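Local coordinates for protein acetylornithine aminotransferase (Aquifex aeolicus, PDB 2EH6) that transfers an amino group between N(2)-acetyl-L-ornithine and 2-oxoglutarate with the help of pyridoxal 5'-phosphate, a step of arginine biosynthesis, working as a homodimer, at residues Gly133-Thr138 with Glu148-Gly153; Glu55-Leu60 with Asn274-Arg279; Lys28-Phe33 with Gly340-Cys345. All blocks are in the same frame, centred on the assembly; numbering follows the deposited sequence.

Interaction 1. Residues Gly133-Thr138 with Glu148-Gly153; sequences GSLSAT and EPLVPG
Ser-136 and Leu-150 mark the closest backbone approach, 5.7 Å from CA to CA, where the last turn of helix 132-137 meets an irregular chain that returns toward strand 154-157. One polar bond joins the two segments: Val-151 N donates to Ser-136 OG over 2.9 Å, with an N-H...O angle of 149°. The serine hydroxyl is set for this because OG lies anti to its own carbonyl carbon (chi1 -59°), beside the backbone N. From there it also bonds to Tyr-132 O, one turn back along the helix, so a single hydroxyl links helix backbone to loop backbone. Serine suits the place by being short: Leu-150 CB comes within 3.2 Å of Ser-136 OG, and Val-151 CB lies 3.5 Å from the same oxygen.

Apolar groups flank the bond. The side chains of Leu-135 and Leu-150 cross at about a right angle and meet methyl to methyl, with 4.1 Å between Leu-135 CD2 and Leu-150 CD2. One turn before Ser-136 in the helix, Gly-133 CA is met by Val-151 CG2 at 4.1 Å, where the glycine offers bare backbone to the branched side chain. At the helix end, Thr-138 OG1 turns back to Ser-134 O (2.9 Å) from above the carbonyl plane, while Thr-138 N reaches that oxygen from the other face.

The surroundings lead to the cofactor and the dimer: Ser-134 OG bonds to Thr-96, a pyridoxal phosphate-binding residue, and Pro-149 O accepts from Arg-107 of the second subunit. The buried Val-151 N-H is thus satisfied by a serine side chain, which ties the loop to the helix, with Leu-150 CB and Val-151 CB against the hydroxyl.

Interaction 2. Residues Glu55-Leu60 with Asn274-Arg279; sequences EQVEKL and NPLACR
Gln-56 and Arg-279 both carry CG anti to the backbone N (chi1 -168° and -173°) and bend at chi2, which brings the amide and the guanidinium together between two nearly antiparallel helix segments, their axes 9.8 Å apart at 163°. At the guanidinium edge NH1 and NH2 of Arg-279 grip Glu-55 end-on, both on the one oxygen OE1: NH2 at 3.0 Å lies on its anti lone pair, and NH1 comes from the same anti side but tilted out of the carboxylate plane. Arg-279 NH1 also donates to Gln-56 OE1 at 3.1 Å, from above the carbonyl plane of the amide, the two flat groups standing steeply to each other.

Glutamine suits this place because its other end is a donor. Gln-56 NE2 gives a nearly straight bond of 2.8 Å to Leu-60 O, in plane and on a lone pair, which fixes the flip of the amide. A water that donates to Pro-275 O bonds weakly to Gln-56 OE1.

Apolar pairs lie alongside. Val-57 CG2 lies 3.9 Å from Leu-276 CD1, the two side chains pointing the same way, and Leu-60 CG meets Pro-275 CG at 4.1 Å. Proline fits the first turn of a helix, where its missing N-H costs no bond. Trp-71 covers Leu-60 and Pro-275, and Leu-53 of the second subunit packs on Val-57. Asn-274 OD1 accepts from Ala-277 N (2.8 Å), an N-cap: the capped start of long helix 275-308 docks against the end of helix 47-59, beside the dimer interface of this aminotransferase.

Interaction 3. Residues Lys28-Phe33 with Gly340-Cys345; sequences KEYLDF and GLLINC
Leu-342 and Tyr-30 form the apolar centre on one face of the sheet: Leu-342 CG sits 3.8 Å from Tyr-30 CB, and the two side chains cross at about a right angle. With CG anti to its carbonyl carbon (chi1 -56°), Leu-342 spreads its methyls along the neighbouring strand, CD2 to Tyr-30 CD2 (3.9 Å) and CD1 toward the Asp-32 carboxylate. An alanine at Leu-342 would probably open a gap beside Tyr-30 CB and leave the ring less firmly held on that side.

On the other face Leu-31 and Leu-341 lie side by side, pointing the same way. Leu-341 CD1 fills the angle between Leu-31 CB, at 4.0 Å, and the Phe-33 ring, and helix 361-374 packs over this group.

Between the two faces runs the parallel backbone ladder, pairing Leu-31 with Leu-341 and Asp-32 with Leu-342. Leu-31 N donates to Gly-340 O (2.8 Å, 173°), Leu-342 N returns to Leu-31 O (3.0 Å), and Phe-33 N reaches Leu-342 O at a more bent angle. Gly-340, at positive phi, is the C-prime residue of the Schellman motif ending helix 330-338; a side chain there would press on Glu-29 O.

At the polar edge Tyr-30 OH bonds to Asp-24, Lys-28 NZ to Glu-338 O, and Asp-32 OD1 takes the N-H groups of Val-34 and Ser-35, which suits a short acid at a strand end. Here an N-terminal strand joins C-terminal strand 341-346 as its parallel neighbour in an otherwise antiparallel mixed sheet, consistent with the small domain of fold-type I aminotransferases, which is built from both chain ends.

All three contacts are largely buried and touch the second subunit, but they share no helix or strand, and their centres lie 30 to 34 Å apart. Interaction 1 is local in sequence, a helix end and the loop after it, and lies nearest the cofactor, with a side-chain hydroxyl as its polar link. Interaction 2 joins two helices more than 200 residues apart; a glutamine and an arginine at its centre, with a glutamate at the edge, do the polar work beside apolar pairs. Interaction 3 closes the longest span, uniting both chain ends in a sheet; there backbone bonds carry the polar part, leaving most side chains across the strands to pack by shape.

Interaction 1. Residues Gly133-Thr138 with Glu148-Gly153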
loop_
_atom_site.group_PDB
_atom_site.type_symbol
_atom_site.label_atom_id
_atom_site.label_comp_id
_atom_site.label_asym_id
_atom_site.label_seq_id
_atom_site.Cartn_x
_atom_site.Cartn_y
_atom_site.Cartn_z
ATOM N N GLY A 133 -1.431 -8.319 -9.358
ATOM C CA GLY A 133 -2.511 -9.240 -9.043
ATOM C C GLY A 133 -3.863 -8.589 -9.264
ATOM O O GLY A 133 -4.737 -9.138 -9.939
ATOM N N SER A 134 -4.030 -7.397 -8.705
ATOM C CA SER A 134 -5.285 -6.661 -8.837
ATOM C C SER A 134 -5.502 -6.179 -10.258
ATOM O O SER A 134 -6.639 -6.081 -10.720
ATOM C CB SER A 134 -5.294 -5.454 -7.895
ATOM O OG SER A 134 -5.031 -5.849 -6.560
ATOM N N LEU A 135 -4.411 -5.861 -10.948
ATOM C CA LEU A 135 -4.512 -5.387 -12.319
ATOM C C LEU A 135 -5.046 -6.510 -13.191
ATOM O O LEU A 135 -5.799 -6.272 -14.131
ATOM C CB LEU A 135 -3.143 -4.933 -12.833
ATOM C CG LEU A 135 -3.145 -4.324 -14.242
ATOM C CD1 LEU A 135 -4.067 -3.111 -14.271
ATOM C CD2 LEU A 135 -1.729 -3.922 -14.639
ATOM N N SER A 136 -4.652 -7.740 -12.875
ATOM C CA SER A 136 -5.114 -8.893 -13.636
ATOM C C SER A 136 -6.609 -9.120 -13.426
ATOM O O SER A 136 -7.312 -9.530 -14.351
ATOM C CB SER A 136 -4.324 -10.138 -13.239
ATOM O OG SER A 136 -2.943 -9.937 -13.483
ATOM N N ALA A 137 -7.094 -8.838 -12.218
ATOM C CA ALA A 137 -8.515 -9.004 -11.905
ATOM C C ALA A 137 -9.352 -7.878 -12.508
ATOM O O ALA A 137 -10.542 -8.046 -12.772
ATOM C CB ALA A 137 -8.716 -9.045 -10.395
ATOM N N THR A 138 -8.726 -6.723 -12.711
ATOM C CA THR A 138 -9.403 -5.564 -13.279
ATOM C C THR A 138 -9.766 -5.850 -14.736
ATOM O O THR A 138 -8.894 -6.043 -15.581
ATOM C CB THR A 138 -8.496 -4.324 -13.165
ATOM O OG1 THR A 138 -8.321 -4.012 -11.778
ATOM C CG2 THR A 138 -9.091 -3.131 -13.880
ATOM N N GLU A 148 1.678 -6.208 -19.866
ATOM C CA GLU A 148 1.600 -7.661 -20.033
ATOM C C GLU A 148 2.997 -8.280 -20.108
ATOM O O GLU A 148 3.970 -7.603 -20.456
ATOM C CB GLU A 148 0.811 -8.009 -21.305
ATOM C CG GLU A 148 -0.530 -7.290 -21.428
ATOM C CD GLU A 148 -0.439 -5.956 -22.165
ATOM O OE1 GLU A 148 0.650 -5.341 -22.195
ATOM O OE2 GLU A 148 -1.473 -5.512 -22.709
ATOM N N PRO A 149 3.118 -9.576 -19.772
ATOM C CA PRO A 149 2.048 -10.481 -19.335
ATOM C C PRO A 149 1.613 -10.261 -17.889
ATOM O O PRO A 149 2.436 -9.988 -17.013
ATOM C CB PRO A 149 2.669 -11.859 -19.527
ATOM C CG PRO A 149 4.093 -11.604 -19.165
ATOM C CD PRO A 149 4.391 -10.308 -19.896
ATOM N N LEU A 150 0.316 -10.399 -17.650
ATOM C CA LEU A 150 -0.249 -10.239 -16.317
ATOM C C LEU A 150 -0.180 -11.588 -15.613
ATOM O O LEU A 150 0.430 -12.529 -16.127
ATOM C CB LEU A 150 -1.707 -9.802 -16.424
ATOM C CG LEU A 150 -1.957 -8.581 -17.312
ATOM C CD1 LEU A 150 -3.451 -8.310 -17.399
ATOM C CD2 LEU A 150 -1.216 -7.371 -16.749
ATOM N N VAL A 151 -0.791 -11.679 -14.434
ATOM C CA VAL A 151 -0.808 -12.944 -13.715
ATOM C C VAL A 151 -1.749 -13.832 -14.521
ATOM O O VAL A 151 -2.841 -13.414 -14.890
ATOM C CB VAL A 151 -1.362 -12.792 -12.285
ATOM C CG1 VAL A 151 -1.402 -14.150 -11.602
ATOM C CG2 VAL A 151 -0.488 -11.830 -11.488
ATOM N N PRO A 152 -1.328 -15.067 -14.816
ATOM C CA PRO A 152 -2.181 -15.973 -15.592
ATOM C C PRO A 152 -3.406 -16.435 -14.817
ATOM O O PRO A 152 -3.395 -16.465 -13.588
ATOM C CB PRO A 152 -1.251 -17.149 -15.908
ATOM C CG PRO A 152 0.135 -16.576 -15.770
ATOM C CD PRO A 152 -0.004 -15.666 -14.578
ATOM N N GLY A 153 -4.464 -16.782 -15.543
ATOM C CA GLY A 153 -5.649 -17.303 -14.898
ATOM C C GLY A 153 -6.849 -16.413 -14.694
ATOM O O GLY A 153 -7.773 -16.812 -13.994
#

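Interaction 2. Residues Glu55-Leu60 with Asn274-Arg279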
loop_
_atom_site.group_PDB
_atom_site.type_symbol
_atom_site.label_atom_id
_atom_site.label_comp_id
_atom_site.label_asym_id
_atom_site.label_seq_id
_atom_site.Cartn_x
_atom_site.Cartn_y
_atom_site.Cartn_z
ATOM N N GLU A 55 -3.546 12.257 19.467
ATOM C CA GLU A 55 -3.143 11.531 20.664
ATOM C C GLU A 55 -2.233 10.360 20.271
ATOM O O GLU A 55 -1.229 10.097 20.928
ATOM C CB GLU A 55 -4.388 11.022 21.401
ATOM C CG GLU A 55 -4.267 10.935 22.923
ATOM C CD GLU A 55 -3.876 9.551 23.417
ATOM O OE1 GLU A 55 -4.423 8.557 22.892
ATOM O OE2 GLU A 55 -3.037 9.455 24.342
ATOM N N GLN A 56 -2.580 9.673 19.185
ATOM C CA GLN A 56 -1.793 8.526 18.733
ATOM C C GLN A 56 -0.419 8.949 18.225
ATOM O O GLN A 56 0.590 8.321 18.536
ATOM C CB GLN A 56 -2.543 7.767 17.627
ATOM C CG GLN A 56 -1.938 6.401 17.295
ATOM C CD GLN A 56 -1.815 5.514 18.523
ATOM O OE1 GLN A 56 -2.808 5.213 19.179
ATOM N NE2 GLN A 56 -0.596 5.097 18.840
ATOM N N VAL A 57 -0.384 10.016 17.438
ATOM C CA VAL A 57 0.876 10.507 16.901
ATOM C C VAL A 57 1.885 10.792 18.015
ATOM O O VAL A 57 3.084 10.610 17.831
ATOM C CB VAL A 57 0.652 11.785 16.069
ATOM C CG1 VAL A 57 1.963 12.506 15.858
ATOM C CG2 VAL A 57 0.025 11.419 14.728
ATOM N N GLU A 58 1.395 11.228 19.172
ATOM C CA GLU A 58 2.276 11.542 20.300
ATOM C C GLU A 58 2.834 10.303 20.982
ATOM O O GLU A 58 3.877 10.366 21.635
ATOM C CB GLU A 58 1.529 12.358 21.361
ATOM C CG GLU A 58 1.045 13.719 20.916
ATOM C CD GLU A 58 0.283 14.440 22.016
ATOM O OE1 GLU A 58 0.854 14.614 23.113
ATOM O OE2 GLU A 58 -0.884 14.827 21.785
ATOM N N LYS A 59 2.134 9.185 20.828
ATOM C CA LYS A 59 2.516 7.931 21.473
ATOM C C LYS A 59 3.271 6.908 20.637
ATOM O O LYS A 59 4.364 6.478 21.003
ATOM C CB LYS A 59 1.268 7.242 22.024
ATOM C CG LYS A 59 0.523 8.018 23.095
ATOM C CD LYS A 59 -0.794 7.326 23.441
ATOM C CE LYS A 59 -0.575 5.886 23.888
ATOM N NZ LYS A 59 -1.867 5.185 24.141
ATOM N N LEU A 60 2.674 6.503 19.520
ATOM C CA LEU A 60 3.283 5.477 18.687
ATOM C C LEU A 60 2.731 5.497 17.266
ATOM O O LEU A 60 1.518 5.493 17.064
ATOM C CB LEU A 60 2.995 4.116 19.327
ATOM C CG LEU A 60 3.768 2.878 18.915
ATOM C CD1 LEU A 60 5.246 3.096 19.194
ATOM C CD2 LEU A 60 3.240 1.672 19.704
ATOM N N ASN A 274 -0.564 -0.708 11.419
ATOM C CA ASN A 274 0.165 0.169 12.317
ATOM C C ASN A 274 -0.875 0.834 13.238
ATOM O O ASN A 274 -2.049 0.930 12.892
ATOM C CB ASN A 274 0.940 1.203 11.494
ATOM C CG ASN A 274 0.033 2.140 10.751
ATOM O OD1 ASN A 274 -0.546 3.050 11.346
ATOM N ND2 ASN A 274 -0.118 1.919 9.444
ATOM N N PRO A 275 -0.456 1.293 14.425
ATOM C CA PRO A 275 -1.395 1.928 15.360
ATOM C C PRO A 275 -2.115 3.195 14.890
ATOM O O PRO A 275 -3.204 3.497 15.371
ATOM C CB PRO A 275 -0.539 2.159 16.610
ATOM C CG PRO A 275 0.853 2.292 16.057
ATOM C CD PRO A 275 0.895 1.211 15.006
ATOM N N LEU A 276 -1.530 3.926 13.946
ATOM C CA LEU A 276 -2.173 5.142 13.462
ATOM C C LEU A 276 -3.378 4.795 12.586
ATOM O O LEU A 276 -4.463 5.357 12.745
ATOM C CB LEU A 276 -1.174 5.988 12.671
ATOM C CG LEU A 276 -1.653 7.400 12.320
ATOM C CD1 LEU A 276 -1.818 8.206 13.599
ATOM C CD2 LEU A 276 -0.655 8.071 11.394
ATOM N N ALA A 277 -3.184 3.861 11.664
ATOM C CA ALA A 277 -4.251 3.428 10.772
ATOM C C ALA A 277 -5.381 2.767 11.563
ATOM O O ALA A 277 -6.567 2.991 11.295
ATOM C CB ALA A 277 -3.695 2.441 9.741
ATOM N N CYS A 278 -5.015 1.946 12.535
ATOM C CA CYS A 278 -6.018 1.258 13.338
ATOM C C CYS A 278 -6.804 2.206 14.239
ATOM O O CYS A 278 -7.986 1.993 14.487
ATOM C CB CYS A 278 -5.361 0.147 14.158
ATOM S SG CYS A 278 -4.808 -1.270 13.142
ATOM N N ARG A 279 -6.155 3.259 14.724
ATOM C CA ARG A 279 -6.846 4.223 15.578
ATOM C C ARG A 279 -7.897 4.925 14.716
ATOM O O ARG A 279 -9.022 5.177 15.155
ATOM C CB ARG A 279 -5.841 5.238 16.136
ATOM C CG ARG A 279 -6.395 6.206 17.184
ATOM C CD ARG A 279 -6.697 5.523 18.520
ATOM N NE ARG A 279 -7.140 6.483 19.533
ATOM C CZ ARG A 279 -6.331 7.170 20.341
ATOM N NH1 ARG A 279 -5.013 7.012 20.281
ATOM N NH2 ARG A 279 -6.843 8.030 21.214
HETATM O O HOH W 1 -4.176 2.333 17.774
#

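Interaction 3. Residues Lys28-Phe33 with Gly340-Cys345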
loop_
_atom_site.group_PDB
_atom_site.type_symbol
_atom_site.label_atom_id
_atom_site.label_comp_id
_atom_site.label_asym_id
_atom_site.label_seq_id
_atom_site.Cartn_x
_atom_site.Cartn_y
_atom_site.Cartn_z
ATOM N N LYS A 28 -10.837 29.781 -1.817
ATOM C CA LYS A 28 -12.183 29.522 -2.285
ATOM C C LYS A 28 -12.712 28.234 -1.673
ATOM O O LYS A 28 -11.976 27.294 -1.406
ATOM C CB LYS A 28 -12.144 29.397 -3.810
ATOM C CG LYS A 28 -13.458 28.862 -4.383
ATOM C CD LYS A 28 -13.427 28.760 -5.909
ATOM C CE LYS A 28 -14.786 29.063 -6.547
ATOM N NZ LYS A 28 -14.714 28.839 -7.990
ATOM N N GLU A 29 -14.009 28.263 -1.390
ATOM C CA GLU A 29 -14.691 27.179 -0.695
ATOM C C GLU A 29 -15.404 26.231 -1.649
ATOM O O GLU A 29 -16.035 26.673 -2.603
ATOM C CB GLU A 29 -15.698 27.780 0.284
ATOM C CG GLU A 29 -16.394 26.782 1.184
ATOM C CD GLU A 29 -17.348 27.467 2.137
ATOM O OE1 GLU A 29 -18.385 27.980 1.669
ATOM O OE2 GLU A 29 -17.054 27.502 3.348
ATOM N N TYR A 30 -15.301 24.928 -1.386
ATOM C CA TYR A 30 -15.948 23.924 -2.229
ATOM C C TYR A 30 -16.720 22.887 -1.416
ATOM O O TYR A 30 -16.213 22.372 -0.419
ATOM C CB TYR A 30 -14.915 23.171 -3.077
ATOM C CG TYR A 30 -14.031 24.035 -3.938
ATOM C CD1 TYR A 30 -12.902 24.658 -3.408
ATOM C CD2 TYR A 30 -14.304 24.205 -5.294
ATOM C CE1 TYR A 30 -12.065 25.420 -4.208
ATOM C CE2 TYR A 30 -13.475 24.966 -6.100
ATOM C CZ TYR A 30 -12.356 25.567 -5.553
ATOM O OH TYR A 30 -11.521 26.299 -6.360
ATOM N N LEU A 31 -17.946 22.592 -1.845
ATOM C CA LEU A 31 -18.770 21.575 -1.192
ATOM C C LEU A 31 -18.226 20.276 -1.788
ATOM O O LEU A 31 -18.212 20.096 -3.008
ATOM C CB LEU A 31 -20.248 21.776 -1.553
ATOM C CG LEU A 31 -21.324 20.824 -1.009
ATOM C CD1 LEU A 31 -21.230 20.694 0.498
ATOM C CD2 LEU A 31 -22.696 21.359 -1.408
ATOM N N ASP A 32 -17.772 19.377 -0.926
ATOM C CA ASP A 32 -17.158 18.134 -1.370
ATOM C C ASP A 32 -18.085 16.940 -1.558
ATOM O O ASP A 32 -18.485 16.292 -0.596
ATOM C CB ASP A 32 -16.031 17.773 -0.399
ATOM C CG ASP A 32 -15.258 16.539 -0.825
ATOM O OD1 ASP A 32 -15.420 16.091 -1.980
ATOM O OD2 ASP A 32 -14.475 16.029 -0.002
ATOM N N PHE A 33 -18.416 16.649 -2.811
ATOM C CA PHE A 33 -19.270 15.513 -3.121
ATOM C C PHE A 33 -18.488 14.387 -3.791
ATOM O O PHE A 33 -19.044 13.584 -4.543
ATOM C CB PHE A 33 -20.445 15.947 -3.999
ATOM C CG PHE A 33 -21.674 16.292 -3.212
ATOM C CD1 PHE A 33 -21.628 17.282 -2.236
ATOM C CD2 PHE A 33 -22.860 15.594 -3.406
ATOM C CE1 PHE A 33 -22.747 17.569 -1.458
ATOM C CE2 PHE A 33 -23.983 15.873 -2.636
ATOM C CZ PHE A 33 -23.926 16.861 -1.660
ATOM N N GLY A 340 -18.087 26.123 -7.018
ATOM C CA GLY A 340 -17.880 25.651 -5.658
ATOM C C GLY A 340 -18.412 24.267 -5.321
ATOM O O GLY A 340 -18.771 24.002 -4.169
ATOM N N LEU A 341 -18.471 23.385 -6.314
ATOM C CA LEU A 341 -18.948 22.020 -6.087
ATOM C C LEU A 341 -18.005 21.010 -6.720
ATOM O O LEU A 341 -17.689 21.102 -7.909
ATOM C CB LEU A 341 -20.352 21.812 -6.668
ATOM C CG LEU A 341 -20.862 20.366 -6.537
ATOM C CD1 LEU A 341 -21.122 20.057 -5.067
ATOM C CD2 LEU A 341 -22.131 20.168 -7.353
ATOM N N LEU A 342 -17.563 20.046 -5.918
ATOM C CA LEU A 342 -16.670 19.001 -6.394
ATOM C C LEU A 342 -17.454 17.740 -6.730
ATOM O O LEU A 342 -18.045 17.110 -5.842
ATOM C CB LEU A 342 -15.624 18.654 -5.331
ATOM C CG LEU A 342 -14.733 19.763 -4.773
ATOM C CD1 LEU A 342 -13.787 19.165 -3.735
ATOM C CD2 LEU A 342 -13.950 20.415 -5.900
ATOM N N ILE A 343 -17.469 17.385 -8.011
ATOM C CA ILE A 343 -18.137 16.175 -8.465
ATOM C C ILE A 343 -17.116 15.405 -9.299
ATOM O O ILE A 343 -16.047 15.931 -9.625
ATOM C CB ILE A 343 -19.405 16.480 -9.313
ATOM C CG1 ILE A 343 -19.056 17.395 -10.492
ATOM C CG2 ILE A 343 -20.472 17.120 -8.441
ATOM C CD1 ILE A 343 -20.255 17.752 -11.358
ATOM N N ASN A 344 -17.438 14.162 -9.641
ATOM C CA ASN A 344 -16.525 13.329 -10.411
ATOM C C ASN A 344 -17.162 12.760 -11.676
ATOM O O ASN A 344 -18.366 12.525 -11.728
ATOM C CB ASN A 344 -16.003 12.196 -9.522
ATOM C CG ASN A 344 -15.086 11.244 -10.261
ATOM O OD1 ASN A 344 -15.481 10.132 -10.614
ATOM N ND2 ASN A 344 -13.852 11.676 -10.501
ATOM N N CYS A 345 -16.342 12.559 -12.700
ATOM C CA CYS A 345 -16.810 12.011 -13.966
ATOM C C CYS A 345 -16.060 10.716 -14.230
ATOM O O CYS A 345 -14.830 10.696 -14.252
ATOM C CB CYS A 345 -16.553 13.001 -15.103
ATOM S SG CYS A 345 -16.974 12.407 -16.780
#